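Local structure of aldehyde dehydrogenase (Listeria monocytogenes, 3K9D) at residues A224-S229 against I376-D381; S256-R261 against Y350-W355. The protein probably oxidises or otherwise interconverts aldehydes, using NAD or NADP as the electron acceptor. All coordinates share one frame; numbering follows the deposited sequence.

Contact 1: A224-S229 against I376-D381; sequences AFIERS and IIHSED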
ATOM      1  N   ALA A 224      10.952  14.470 -22.331  1.00 17.76           N
ATOM      2  CA  ALA A 224      11.606  15.701 -21.848  1.00 17.08           C
ATOM      3  C   ALA A 224      11.182  16.853 -22.733  1.00 16.70           C
ATOM      4  O   ALA A 224      11.622  16.956 -23.873  1.00 17.64           O
ATOM      5  CB  ALA A 224      13.119  15.562 -21.864  1.00 19.42           C
ATOM      6  N   PHE A 225      10.320  17.714 -22.203  1.00 19.76           N
ATOM      7  CA  PHE A 225       9.805  18.866 -22.948  1.00 15.37           C
ATOM      8  C   PHE A 225      10.727  20.081 -22.708  1.00 19.63           C
ATOM      9  O   PHE A 225      10.759  20.667 -21.625  1.00 17.27           O
ATOM     10  CB  PHE A 225       8.327  19.137 -22.570  1.00 14.97           C
ATOM     11  CG  PHE A 225       7.718  20.377 -23.205  1.00 15.73           C
ATOM     12  CD1 PHE A 225       8.052  20.782 -24.489  1.00 15.10           C
ATOM     13  CD2 PHE A 225       6.782  21.126 -22.500  1.00 10.33           C
ATOM     14  CE1 PHE A 225       7.496  21.924 -25.041  1.00 21.41           C
ATOM     15  CE2 PHE A 225       6.203  22.263 -23.048  1.00 23.14           C
ATOM     16  CZ  PHE A 225       6.570  22.667 -24.323  1.00 20.20           C
ATOM     17  N   ILE A 226      11.513  20.422 -23.723  1.00 20.62           N
ATOM     18  CA  ILE A 226      12.296  21.645 -23.654  1.00 16.22           C
ATOM     19  C   ILE A 226      11.357  22.724 -24.159  1.00 16.33           C
ATOM     20  O   ILE A 226      11.155  22.873 -25.370  1.00 17.55           O
ATOM     21  CB  ILE A 226      13.561  21.599 -24.535  1.00 15.81           C
ATOM     22  CG1 ILE A 226      14.410  20.365 -24.233  1.00 15.47           C
ATOM     23  CG2 ILE A 226      14.357  22.881 -24.375  1.00 12.26           C
ATOM     24  CD1 ILE A 226      15.637  20.215 -25.177  1.00 17.69           C
ATOM     25  N   GLU A 227      10.748  23.436 -23.215  1.00 14.41           N
ATOM     26  CA  GLU A 227       9.787  24.461 -23.516  1.00 13.96           C
ATOM     27  C   GLU A 227      10.566  25.696 -23.982  1.00 16.78           C
ATOM     28  O   GLU A 227      11.760  25.795 -23.717  1.00 14.72           O
ATOM     29  CB  GLU A 227       8.915  24.702 -22.275  1.00 14.10           C
ATOM     30  CG  GLU A 227       7.742  25.638 -22.474  1.00 13.38           C
ATOM     31  CD  GLU A 227       8.082  27.073 -22.136  1.00 20.32           C
ATOM     32  OE1 GLU A 227       8.996  27.288 -21.309  1.00 19.07           O
ATOM     33  OE2 GLU A 227       7.439  27.978 -22.701  1.00 14.06           O
ATOM     34  N   ARG A 228       9.909  26.611 -24.698  1.00 15.82           N
ATOM     35  CA  ARG A 228      10.612  27.703 -25.379  1.00 21.07           C
ATOM     36  C   ARG A 228      11.344  28.686 -24.460  1.00 22.35           C
ATOM     37  O   ARG A 228      12.321  29.311 -24.873  1.00 18.84           O
ATOM     38  CB  ARG A 228       9.690  28.429 -26.363  1.00 12.85           C
ATOM     39  CG  ARG A 228       8.588  29.273 -25.732  1.00 15.67           C
ATOM     40  CD  ARG A 228       7.781  29.982 -26.826  1.00 22.49           C
ATOM     41  NE  ARG A 228       6.950  29.040 -27.571  1.00 25.23           N
ATOM     42  CZ  ARG A 228       6.196  29.350 -28.625  1.00 34.84           C
ATOM     43  NH1 ARG A 228       6.170  30.583 -29.098  1.00 17.09           N
ATOM     44  NH2 ARG A 228       5.474  28.413 -29.225  1.00 27.52           N
ATOM     45  N   SER A 229      10.904  28.803 -23.209  1.00 16.99           N
ATOM     46  CA  SER A 229      11.597  29.667 -22.255  1.00 18.47           C
ATOM     47  C   SER A 229      12.912  29.075 -21.719  1.00 19.68           C
ATOM     48  O   SER A 229      13.639  29.777 -21.028  1.00 17.12           O
ATOM     49  CB  SER A 229      10.683  30.059 -21.082  1.00 20.33           C
ATOM     50  OG  SER A 229      10.564  28.998 -20.157  1.00 16.76           O
ATOM     51  N   ILE A 376       9.945  14.895 -17.687  1.00 17.30           N
ATOM     52  CA  ILE A 376      10.932  15.944 -17.421  1.00 18.62           C
ATOM     53  C   ILE A 376      10.522  17.189 -18.217  1.00 16.33           C
ATOM     54  O   ILE A 376      10.037  17.083 -19.330  1.00 15.55           O
ATOM     55  CB  ILE A 376      12.386  15.485 -17.780  1.00 19.85           C
ATOM     56  CG1 ILE A 376      12.741  14.138 -17.133  1.00 19.19           C
ATOM     57  CG2 ILE A 376      13.422  16.558 -17.389  1.00 23.86           C
ATOM     58  CD1 ILE A 376      12.512  12.906 -18.031  1.00 23.70           C
ATOM     59  N   ILE A 377      10.639  18.368 -17.610  1.00 16.54           N
ATOM     60  CA  ILE A 377      10.369  19.606 -18.312  1.00 14.31           C
ATOM     61  C   ILE A 377      11.494  20.616 -18.043  1.00 18.11           C
ATOM     62  O   ILE A 377      11.975  20.754 -16.909  1.00 16.02           O
ATOM     63  CB  ILE A 377       8.980  20.226 -17.920  1.00 18.34           C
ATOM     64  CG1 ILE A 377       8.641  21.418 -18.842  1.00 16.73           C
ATOM     65  CG2 ILE A 377       8.943  20.607 -16.447  1.00 11.65           C
ATOM     66  CD1 ILE A 377       7.275  22.090 -18.606  1.00 17.90           C
ATOM     67  N   HIS A 378      11.911  21.300 -19.104  1.00 15.89           N
ATOM     68  CA  HIS A 378      12.869  22.381 -19.004  1.00 15.21           C
ATOM     69  C   HIS A 378      12.148  23.624 -19.418  1.00 18.69           C
ATOM     70  O   HIS A 378      11.641  23.719 -20.539  1.00 19.27           O
ATOM     71  CB  HIS A 378      14.102  22.115 -19.881  1.00 10.90           C
ATOM     72  CG  HIS A 378      14.811  20.844 -19.538  1.00 13.84           C
ATOM     73  ND1 HIS A 378      15.873  20.790 -18.661  1.00 14.99           N
ATOM     74  CD2 HIS A 378      14.605  19.571 -19.956  1.00  9.25           C
ATOM     75  CE1 HIS A 378      16.288  19.541 -18.553  1.00 13.58           C
ATOM     76  NE2 HIS A 378      15.523  18.779 -19.316  1.00 12.79           N
ATOM     77  N   SER A 379      12.087  24.569 -18.493  1.00 15.09           N
ATOM     78  CA  SER A 379      11.259  25.743 -18.656  1.00 20.05           C
ATOM     79  C   SER A 379      11.629  26.738 -17.588  1.00 22.11           C
ATOM     80  O   SER A 379      12.002  26.348 -16.481  1.00 24.87           O
ATOM     81  CB  SER A 379       9.774  25.391 -18.475  1.00 15.26           C
ATOM     82  OG  SER A 379       8.972  26.511 -18.760  1.00 13.88           O
ATOM     83  N   GLU A 380      11.513  28.019 -17.926  1.00 13.26           N
ATOM     84  CA  GLU A 380      11.579  29.079 -16.925  1.00 19.39           C
ATOM     85  C   GLU A 380      10.196  29.704 -16.685  1.00 23.28           C
ATOM     86  O   GLU A 380      10.062  30.773 -16.069  1.00 22.24           O
ATOM     87  CB  GLU A 380      12.611  30.143 -17.318  1.00 13.25           C
ATOM     88  CG  GLU A 380      14.047  29.595 -17.468  1.00 17.24           C
ATOM     89  CD  GLU A 380      14.640  29.110 -16.155  1.00 30.38           C
ATOM     90  OE1 GLU A 380      14.310  29.691 -15.101  1.00 30.88           O
ATOM     91  OE2 GLU A 380      15.437  28.147 -16.170  1.00 25.55           O
ATOM     92  N   ASP A 381       9.164  29.021 -17.164  1.00 17.42           N
ATOM     93  CA  ASP A 381       7.805  29.517 -17.032  1.00 20.55           C
ATOM     94  C   ASP A 381       7.068  28.731 -15.959  1.00 19.04           C
ATOM     95  O   ASP A 381       6.610  27.609 -16.196  1.00 18.13           O
ATOM     96  CB  ASP A 381       7.071  29.431 -18.376  1.00 15.49           C
ATOM     97  CG  ASP A 381       5.743  30.180 -18.375  1.00 16.04           C
ATOM     98  OD1 ASP A 381       4.923  29.967 -17.462  1.00 22.67           O
ATOM     99  OD2 ASP A 381       5.491  30.958 -19.310  1.00 23.72           O
TER

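Contact 2: S256-R261 against Y350-W355; sequences SVVVER and YTAETW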
ATOM      1  N   SER A 256      12.192  10.402 -24.825  1.00 13.82           N
ATOM      2  CA  SER A 256      11.928  11.262 -25.962  1.00 15.58           C
ATOM      3  C   SER A 256      12.262  12.707 -25.608  1.00 21.86           C
ATOM      4  O   SER A 256      12.319  13.068 -24.419  1.00 18.26           O
ATOM      5  CB  SER A 256      10.469  11.133 -26.449  1.00 15.07           C
ATOM      6  OG  SER A 256       9.534  11.513 -25.461  1.00 19.49           O
ATOM      7  N   VAL A 257      12.532  13.498 -26.649  1.00 20.56           N
ATOM      8  CA  VAL A 257      12.615  14.939 -26.543  1.00 18.65           C
ATOM      9  C   VAL A 257      11.424  15.536 -27.300  1.00 14.84           C
ATOM     10  O   VAL A 257      11.147  15.175 -28.430  1.00 25.06           O
ATOM     11  CB  VAL A 257      13.974  15.523 -27.065  1.00 16.40           C
ATOM     12  CG1 VAL A 257      14.021  17.037 -26.850  1.00 16.34           C
ATOM     13  CG2 VAL A 257      15.170  14.871 -26.363  1.00 15.84           C
ATOM     14  N   VAL A 258      10.700  16.422 -26.639  1.00 15.52           N
ATOM     15  CA  VAL A 258       9.599  17.136 -27.249  1.00 15.58           C
ATOM     16  C   VAL A 258      10.016  18.612 -27.271  1.00 13.86           C
ATOM     17  O   VAL A 258      10.428  19.134 -26.258  1.00 11.94           O
ATOM     18  CB  VAL A 258       8.276  16.958 -26.433  1.00 18.10           C
ATOM     19  CG1 VAL A 258       7.129  17.755 -27.069  1.00 14.33           C
ATOM     20  CG2 VAL A 258       7.893  15.457 -26.333  1.00 16.97           C
ATOM     21  N   VAL A 259       9.945  19.251 -28.442  1.00 17.74           N
ATOM     22  CA  VAL A 259      10.284  20.674 -28.596  1.00 18.84           C
ATOM     23  C   VAL A 259       9.143  21.382 -29.305  1.00 19.17           C
ATOM     24  O   VAL A 259       8.388  20.749 -30.046  1.00 16.13           O
ATOM     25  CB  VAL A 259      11.608  20.902 -29.435  1.00 14.43           C
ATOM     26  CG1 VAL A 259      12.729  20.044 -28.915  1.00 20.81           C
ATOM     27  CG2 VAL A 259      11.385  20.606 -30.898  1.00 14.00           C
ATOM     28  N   GLU A 260       9.019  22.685 -29.072  1.00 17.38           N
ATOM     29  CA  GLU A 260       8.137  23.535 -29.871  1.00 18.92           C
ATOM     30  C   GLU A 260       8.831  23.867 -31.191  1.00 15.64           C
ATOM     31  O   GLU A 260      10.061  23.902 -31.255  1.00 20.67           O
ATOM     32  CB  GLU A 260       7.753  24.815 -29.107  1.00 18.32           C
ATOM     33  CG  GLU A 260       6.695  24.603 -28.017  1.00 30.64           C
ATOM     34  CD  GLU A 260       6.719  25.684 -26.956  1.00 32.75           C
ATOM     35  OE1 GLU A 260       7.727  25.795 -26.232  1.00 25.69           O
ATOM     36  OE2 GLU A 260       5.731  26.428 -26.830  1.00 27.70           O
ATOM     37  N   ARG A 261       8.046  24.099 -32.240  1.00 15.75           N
ATOM     38  CA  ARG A 261       8.579  24.354 -33.591  1.00 21.66           C
ATOM     39  C   ARG A 261       9.527  25.545 -33.657  1.00 29.09           C
ATOM     40  O   ARG A 261      10.555  25.481 -34.342  1.00 15.78           O
ATOM     41  CB  ARG A 261       7.449  24.552 -34.615  1.00 24.78           C
ATOM     42  CG  ARG A 261       7.949  24.691 -36.065  1.00 20.53           C
ATOM     43  CD  ARG A 261       6.811  24.589 -37.065  1.00 27.83           C
ATOM     44  NE  ARG A 261       6.066  23.346 -36.898  1.00 33.78           N
ATOM     45  CZ  ARG A 261       6.297  22.227 -37.577  1.00 44.43           C
ATOM     46  NH1 ARG A 261       7.255  22.178 -38.491  1.00 34.01           N
ATOM     47  NH2 ARG A 261       5.569  21.153 -37.334  1.00 28.72           N
ATOM     48  N   TYR A 350      10.276  14.618 -30.879  1.00 16.52           N
ATOM     49  CA  TYR A 350       8.971  15.081 -31.381  1.00 17.64           C
ATOM     50  C   TYR A 350       8.917  16.598 -31.495  1.00 12.26           C
ATOM     51  O   TYR A 350       9.502  17.317 -30.676  1.00 18.91           O
ATOM     52  CB  TYR A 350       7.839  14.679 -30.440  1.00 18.24           C
ATOM     53  CG  TYR A 350       7.556  13.202 -30.280  1.00 15.15           C
ATOM     54  CD1 TYR A 350       6.616  12.560 -31.093  1.00 12.61           C
ATOM     55  CD2 TYR A 350       8.185  12.459 -29.281  1.00 18.35           C
ATOM     56  CE1 TYR A 350       6.316  11.208 -30.919  1.00 17.23           C
ATOM     57  CE2 TYR A 350       7.917  11.092 -29.120  1.00 20.40           C
ATOM     58  CZ  TYR A 350       6.975  10.480 -29.932  1.00 18.69           C
ATOM     59  OH  TYR A 350       6.691   9.144 -29.766  1.00 19.53           O
ATOM     60  N   THR A 351       8.168  17.074 -32.481  1.00 17.47           N
ATOM     61  CA  THR A 351       7.898  18.499 -32.653  1.00 18.57           C
ATOM     62  C   THR A 351       6.396  18.787 -32.514  1.00 20.71           C
ATOM     63  O   THR A 351       5.561  18.184 -33.191  1.00 23.77           O
ATOM     64  CB  THR A 351       8.424  19.013 -34.004  1.00 21.17           C
ATOM     65  OG1 THR A 351       9.791  18.595 -34.172  1.00 19.20           O
ATOM     66  CG2 THR A 351       8.341  20.547 -34.080  1.00 17.10           C
ATOM     67  N   ALA A 352       6.084  19.688 -31.590  1.00 14.98           N
ATOM     68  CA  ALA A 352       4.731  20.185 -31.325  1.00 16.25           C
ATOM     69  C   ALA A 352       4.714  21.680 -31.640  1.00 19.86           C
ATOM     70  O   ALA A 352       5.783  22.274 -31.799  1.00 23.76           O
ATOM     71  CB  ALA A 352       4.384  19.945 -29.870  1.00 18.13           C
ATOM     72  N   GLU A 353       3.530  22.293 -31.738  1.00 16.11           N
ATOM     73  CA  GLU A 353       3.452  23.716 -32.079  1.00 22.01           C
ATOM     74  C   GLU A 353       3.445  24.593 -30.832  1.00 24.36           C
ATOM     75  O   GLU A 353       4.087  25.639 -30.804  1.00 23.79           O
ATOM     76  CB  GLU A 353       2.246  24.062 -32.972  1.00 17.83           C
ATOM     77  CG  GLU A 353       2.018  23.187 -34.207  1.00 33.13           C
ATOM     78  CD  GLU A 353       3.274  22.926 -35.013  1.00 35.34           C
ATOM     79  OE1 GLU A 353       3.965  23.900 -35.384  1.00 24.45           O
ATOM     80  OE2 GLU A 353       3.558  21.735 -35.281  1.00 35.24           O
ATOM     81  N   THR A 354       2.716  24.149 -29.805  1.00 18.45           N
ATOM     82  CA  THR A 354       2.494  24.912 -28.574  1.00 19.47           C
ATOM     83  C   THR A 354       2.849  24.061 -27.345  1.00 18.79           C
ATOM     84  O   THR A 354       3.075  22.860 -27.464  1.00 16.80           O
ATOM     85  CB  THR A 354       1.005  25.346 -28.458  1.00 15.11           C
ATOM     86  OG1 THR A 354       0.177  24.171 -28.435  1.00 21.05           O
ATOM     87  CG2 THR A 354       0.583  26.241 -29.650  1.00 16.06           C
ATOM     88  N   TRP A 355       2.883  24.670 -26.165  1.00 15.66           N
ATOM     89  CA  TRP A 355       3.013  23.878 -24.927  1.00 23.33           C
ATOM     90  C   TRP A 355       1.784  23.002 -24.659  1.00 17.31           C
ATOM     91  O   TRP A 355       1.900  21.946 -24.055  1.00 16.70           O
ATOM     92  CB  TRP A 355       3.333  24.732 -23.697  1.00 17.59           C
ATOM     93  CG  TRP A 355       2.218  25.620 -23.164  1.00 24.00           C
ATOM     94  CD1 TRP A 355       2.028  26.943 -23.437  1.00 17.90           C
ATOM     95  CD2 TRP A 355       1.199  25.261 -22.206  1.00 20.63           C
ATOM     96  NE1 TRP A 355       0.945  27.429 -22.731  1.00 16.51           N
ATOM     97  CE2 TRP A 355       0.412  26.417 -21.978  1.00 15.46           C
ATOM     98  CE3 TRP A 355       0.863  24.075 -21.540  1.00 23.75           C
ATOM     99  CZ2 TRP A 355      -0.683  26.418 -21.109  1.00 15.16           C
ATOM    100  CZ3 TRP A 355      -0.236  24.077 -20.679  1.00 26.74           C
ATOM    101  CH2 TRP A 355      -0.994  25.238 -20.480  1.00 22.99           C
TER
HETATM  102  O   HOH W   1       2.936  27.821 -26.799  1.00 19.72           O

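Contact 1: A224-S229 against I376-D381
Glu227 and Ser379 both turn their first side-chain atoms anti to the backbone N (CG at chi1 -173° and OG at chi1 -174°), and the bend of the Glu227 chain at chi2 sets its CD beside Ser379, where OE1 can meet the serine hydroxyl. Two hydroxyls donate to Glu227 OE1. Ser229 OG, in the same turn and 2.6 Å from Glu227 OE1, is received by that oxygen's syn lone pair; Ser379 OG reaches OE1 across the contact at 2.7 Å, coming from above the carboxylate plane, 46° out of it. Each hydroxyl also accepts a backbone N-H: Glu380 N stands 2.6 Å from Ser229 OG, and Asp381 N stands 3.0 Å from Ser379 OG, an ST turn. The carboxylate thus joins the two turns that leave the strands. Before this polar cluster the strands run parallel, as three backbone bonds show: Phe225 N to Ile376 O at 3.0 Å, His378 N to Phe225 O at 2.8 Å and Glu227 N to His378 O. Phe225 and Ile377 lie side by side on one face of the sheet, with Phe225 CD2 and Ile377 CD1 4.0 Å apart, while Glu227 CB sits over the Phe225 ring toward its rim. Asp381 OD1 caps the next helix by accepting from Ile384 N. That helix, 382-391, packs on the Phe225 and Ile377 face through Phe388, whereas helix 232-243 packs on the Ile226 and His378 face; strand 223-226 runs between strands 374-378 and 256-260, and strand 374-378 continues the sheet to 396-399.

Contact 2: S256-R261 against Y350-W355
Arg261 NE donates to Glu353 OE1 at 2.6 Å, and Arg261 NH2 donates to Glu353 OE2 at 2.9 Å, a side-on, two-nitrogen salt bridge with one bond to each oxygen. Both oxygens use their syn lone pairs, and guanidinium and carboxylate are nearly coplanar, their planes 17° apart. The bends that permit this are at chi3 of Arg261 (-56°), which sets NE, and at chi2 of Glu353 (-46°), which sets CD; the two chains then run side by side. Thr351 CG2 lies over one face of the guanidinium, offset toward its rim, and also touches Arg261 CA at 3.8 Å. Glu260, just before Arg261, sends OE2 toward the start of helix 355-368: one water donates to Glu260 OE2 at 3.1 Å and accepts from Trp355 N, while Arg228 NE forms a salt bridge with the same oxygen. At the Ser256 end of the contact the Tyr350 ring presents its edge to Ser256, CE2 lying 3.7 Å from Ser256 CB nearly in the ring plane, and Tyr350 OH bonds to Lys331 O. Between these two groups the parallel register rests on Tyr350 N to Val257 O at 2.7 Å, Val259 N to Tyr350 O, and Ala352 N to Val259 O at 3.0 Å. Thr354 OG1 caps helix 355-368 by accepting from Glu357 N, and that helix packs on the face bearing Val258, Tyr350 and Ala352. Strand 346-352, a two-residue turn and the capped helix form one strand-helix unit of a seven-stranded parallel sheet, consistent with the alpha/beta catalytic domain of aldehyde dehydrogenases.

In the fold
Contacts 1 and 2 belong to one parallel sheet, their centres about 10 Å apart, and strands 223-226 and 256-260 are the neighbours that join them. The evidence is direct: Ala224 N lies 2.9 Å from Ser256 O and Ala224 O lies 3.0 Å from Val258 N, both probable backbone hydrogen bonds. In addition, the ring atom Phe225 CD1 packs 3.4 Å from Val258 O. The four strands therefore run in the order 374-378, 223-226, 256-260, 346-352. Along the chain, contact 2 is nested inside the loop that contact 1 closes. As in relatives, the loop leading into strand 256-260 probably carries the catalytic cysteine, whereas the polar clusters described here gather at the opposite, C-terminal end of that strand.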